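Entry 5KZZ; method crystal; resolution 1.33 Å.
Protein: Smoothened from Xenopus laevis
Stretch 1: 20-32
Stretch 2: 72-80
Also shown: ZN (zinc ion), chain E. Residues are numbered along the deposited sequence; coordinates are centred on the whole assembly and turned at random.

Stretch 1 20-32: KYNICLGSVLPYA
Stretch 2 (72-80) LCAVYMPKC

Stretch 1 is a tight hairpin: strands 23-24 and 27-28 are joined by a type I' turn from Cys 24 to Ser 27, closed by hydrogen bonds from Cys 24 N to Ser 27 O (2.8 Å) and from Ser 27 N to Cys 24 O (2.9 Å). Leu 25 adopts phi/psi 50/44 and Gly 26 85/3, where a CB would jam against the preceding carbonyl oxygen. A hydrogen bond from Leu 29 N to Asn 22 O (2.8 Å) extends the ladder. Against it lies the last turn of a helix that begins earlier in the chain and runs to Tyr 76, with the extended segment that follows; CA atoms approach to 6.1 Å at Cys 24 and Cys 73 and to 6.2 Å at Tyr 31 and Lys 79.

Leu 72 (m, t) points toward the turn, its CD1 3.8 Å from CD1 of Leu 25 (m, t), a purely apolar contact. Cys 73 (m) bonds to Cys 24 (t), SG to SG 2.0 Å with chi3 -100°, a covalent staple between helix and hairpin. Tyr 76 N donates a hydrogen bond to Leu 72 O (2.8 Å).

Met 77 leaves helical geometry at -129/54, although its N still reaches Cys 73 O (2.9 Å). Its long, flexible side chain (m, t, p) threads along the hairpin: SD of Met 77 lies 3.6 Å from Cys 24 CB, and its CE lies 4.0 Å from Leu 29 CD1 and 3.4 Å from Ile 23 O. Just past the helix, Met 77 O accepts a 2.6 Å hydrogen bond from Tyr 31 OH, near the plane of that ring.

Pro 78 (-71/159), whose ring restricts phi to values suited to this extended path, points its CA-to-CB bond away and continues the chain past Tyr 31 (chi1 49°, chi2 -91°). Lys 79, all t, lays CB over the aromatic face, 3.5 Å from the Tyr 31 ring centroid and 8° off its normal, a CH-pi contact; its aliphatic chain then leads the amine away.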

# COMPACT_ATOMS: atom_id res chain seq x y z
N LYS A 20 -4.34 -0.70 -14.04
CA LYS A 20 -3.46 -0.84 -15.19
C LYS A 20 -2.97 -2.28 -15.32
O LYS A 20 -2.85 -2.79 -16.42
CB LYS A 20 -2.29 0.13 -15.05
CG LYS A 20 -1.34 0.14 -16.22
CD LYS A 20 -0.11 0.98 -15.89
CE LYS A 20 0.91 0.92 -17.00
NZ LYS A 20 0.35 1.45 -18.29
N TYR A 21 -2.71 -2.92 -14.19
CA TYR A 21 -2.28 -4.32 -14.09
C TYR A 21 -3.03 -5.00 -12.96
O TYR A 21 -3.37 -4.34 -11.99
CB TYR A 21 -0.79 -4.42 -13.83
CG TYR A 21 0.04 -3.83 -14.92
CD1 TYR A 21 -0.03 -4.32 -16.22
CD2 TYR A 21 0.91 -2.78 -14.67
CE1 TYR A 21 0.73 -3.78 -17.23
CE2 TYR A 21 1.70 -2.24 -15.68
CZ TYR A 21 1.60 -2.74 -16.95
OH TYR A 21 2.37 -2.21 -17.95
N ASN A 22 -3.26 -6.30 -13.09
CA ASN A 22 -3.95 -7.08 -12.06
C ASN A 22 -2.95 -7.81 -11.16
O ASN A 22 -3.36 -8.65 -10.36
CB ASN A 22 -4.90 -8.09 -12.71
CG ASN A 22 -5.93 -7.44 -13.61
OD1 ASN A 22 -5.95 -7.68 -14.83
ND2 ASN A 22 -6.80 -6.63 -13.02
N ILE A 23 -1.67 -7.49 -11.32
CA ILE A 23 -0.56 -8.00 -10.49
C ILE A 23 0.09 -6.86 -9.69
O ILE A 23 0.34 -5.79 -10.25
CB ILE A 23 0.58 -8.67 -11.34
CG1 ILE A 23 0.04 -9.80 -12.21
CG2 ILE A 23 1.74 -9.10 -10.45
CD1 ILE A 23 -0.63 -10.86 -11.46
N CYS A 24 0.33 -7.08 -8.39
CA CYS A 24 1.12 -6.15 -7.58
C CYS A 24 2.25 -6.89 -6.89
O CYS A 24 2.01 -7.71 -6.01
CB CYS A 24 0.25 -5.45 -6.54
SG CYS A 24 1.17 -4.27 -5.52
N LEU A 25 3.49 -6.61 -7.30
CA LEU A 25 4.67 -7.22 -6.66
C LEU A 25 4.51 -8.74 -6.56
O LEU A 25 4.79 -9.35 -5.52
CB LEU A 25 4.93 -6.61 -5.27
CG LEU A 25 5.17 -5.10 -5.26
CD1 LEU A 25 5.31 -4.60 -3.81
CD2 LEU A 25 6.43 -4.83 -6.04
N GLY A 26 4.04 -9.36 -7.64
CA GLY A 26 3.93 -10.80 -7.71
C GLY A 26 2.67 -11.40 -7.12
O GLY A 26 2.53 -12.62 -7.06
N SER A 27 1.75 -10.57 -6.65
CA SER A 27 0.47 -11.06 -6.15
C SER A 27 -0.63 -10.72 -7.13
O SER A 27 -0.64 -9.63 -7.68
CB SER A 27 0.15 -10.46 -4.79
OG SER A 27 1.11 -10.87 -3.83
N VAL A 28 -1.57 -11.63 -7.33
CA VAL A 28 -2.72 -11.36 -8.18
C VAL A 28 -3.80 -10.63 -7.39
O VAL A 28 -4.25 -11.13 -6.37
CB VAL A 28 -3.31 -12.64 -8.75
CG1 VAL A 28 -4.51 -12.30 -9.59
CG2 VAL A 28 -2.26 -13.36 -9.56
N LEU A 29 -4.20 -9.46 -7.86
CA LEU A 29 -5.22 -8.69 -7.16
C LEU A 29 -6.60 -9.17 -7.59
O LEU A 29 -6.87 -9.27 -8.78
CB LEU A 29 -5.07 -7.19 -7.43
CG LEU A 29 -3.70 -6.60 -7.08
CD1 LEU A 29 -3.63 -5.13 -7.45
CD2 LEU A 29 -3.38 -6.82 -5.60
N PRO A 30 -7.46 -9.47 -6.62
CA PRO A 30 -8.80 -9.96 -6.98
C PRO A 30 -9.79 -8.85 -7.32
O PRO A 30 -10.87 -9.16 -7.85
CB PRO A 30 -9.24 -10.70 -5.72
CG PRO A 30 -8.53 -9.98 -4.62
CD PRO A 30 -7.19 -9.57 -5.18
N TYR A 31 -9.46 -7.60 -7.01
CA TYR A 31 -10.32 -6.45 -7.31
C TYR A 31 -9.89 -5.76 -8.60
O TYR A 31 -8.73 -5.86 -9.01
CB TYR A 31 -10.32 -5.46 -6.14
CG TYR A 31 -8.95 -5.07 -5.62
CD1 TYR A 31 -8.36 -5.79 -4.57
CD2 TYR A 31 -8.24 -4.00 -6.15
CE1 TYR A 31 -7.11 -5.44 -4.07
CE2 TYR A 31 -6.99 -3.66 -5.66
CZ TYR A 31 -6.43 -4.38 -4.61
OH TYR A 31 -5.19 -4.05 -4.09
N ALA A 32 -10.83 -5.03 -9.21
CA ALA A 32 -10.63 -4.50 -10.55
C ALA A 32 -10.24 -3.03 -10.64
O ALA A 32 -9.66 -2.61 -11.64
CB ALA A 32 -11.90 -4.71 -11.37
N LEU A 72 2.79 -2.28 0.71
CA LEU A 72 3.03 -1.50 -0.49
C LEU A 72 1.86 -1.61 -1.45
O LEU A 72 1.46 -0.61 -2.05
CB LEU A 72 4.32 -1.96 -1.18
CG LEU A 72 5.62 -1.67 -0.42
CD1 LEU A 72 6.81 -2.27 -1.16
CD2 LEU A 72 5.81 -0.17 -0.20
N CYS A 73 1.29 -2.80 -1.60
CA CYS A 73 0.16 -2.93 -2.49
C CYS A 73 -1.08 -2.18 -1.99
O CYS A 73 -1.82 -1.60 -2.78
CB CYS A 73 -0.12 -4.40 -2.72
SG CYS A 73 1.21 -5.20 -3.70
N ALA A 74 -1.29 -2.17 -0.67
CA ALA A 74 -2.41 -1.44 -0.08
C ALA A 74 -2.27 0.07 -0.21
O ALA A 74 -3.26 0.78 -0.17
CB ALA A 74 -2.56 -1.84 1.39
N VAL A 75 -1.04 0.58 -0.34
CA VAL A 75 -0.79 2.00 -0.52
C VAL A 75 -0.82 2.39 -2.00
O VAL A 75 -1.44 3.38 -2.38
CB VAL A 75 0.58 2.37 0.10
CG1 VAL A 75 1.06 3.77 -0.33
CG2 VAL A 75 0.51 2.26 1.62
N TYR A 76 -0.13 1.60 -2.83
CA TYR A 76 0.12 1.97 -4.22
C TYR A 76 -0.96 1.48 -5.17
O TYR A 76 -1.25 2.17 -6.14
CB TYR A 76 1.47 1.44 -4.68
CG TYR A 76 2.64 2.26 -4.18
CD1 TYR A 76 3.05 3.41 -4.87
CD2 TYR A 76 3.32 1.92 -3.02
CE1 TYR A 76 4.10 4.16 -4.43
CE2 TYR A 76 4.39 2.69 -2.57
CZ TYR A 76 4.79 3.81 -3.28
OH TYR A 76 5.86 4.56 -2.84
N MET A 77 -1.52 0.30 -4.91
CA MET A 77 -2.53 -0.28 -5.79
C MET A 77 -3.75 -0.71 -4.99
O MET A 77 -4.19 -1.85 -5.08
CB MET A 77 -1.97 -1.49 -6.57
CG MET A 77 -0.84 -1.08 -7.52
SD MET A 77 -0.04 -2.43 -8.42
CE MET A 77 -1.24 -2.79 -9.70
N PRO A 78 -4.32 0.23 -4.20
CA PRO A 78 -5.42 -0.13 -3.30
C PRO A 78 -6.71 -0.43 -4.04
O PRO A 78 -6.93 0.00 -5.17
CB PRO A 78 -5.59 1.13 -2.45
CG PRO A 78 -5.24 2.22 -3.44
CD PRO A 78 -4.01 1.67 -4.10
N LYS A 79 -7.59 -1.16 -3.37
CA LYS A 79 -8.92 -1.41 -3.89
C LYS A 79 -9.81 -0.17 -3.82
O LYS A 79 -9.90 0.47 -2.77
CB LYS A 79 -9.57 -2.56 -3.13
CG LYS A 79 -10.98 -2.89 -3.60
CD LYS A 79 -11.55 -4.08 -2.85
CE LYS A 79 -12.99 -4.35 -3.28
NZ LYS A 79 -13.60 -5.50 -2.54
N CYS A 80 -10.46 0.13 -4.94
CA CYS A 80 -11.41 1.22 -5.04
C CYS A 80 -12.75 0.65 -5.46
O CYS A 80 -12.81 -0.19 -6.35
CB CYS A 80 -10.92 2.27 -6.04
SG CYS A 80 -11.77 3.86 -5.98
ZN ZN E . -0.26 3.40 -18.34
O HOH W 1 -12.19 -2.87 -7.21
O HOH W 2 0.72 3.67 -20.54
O HOH W 3 -2.19 3.74 -17.31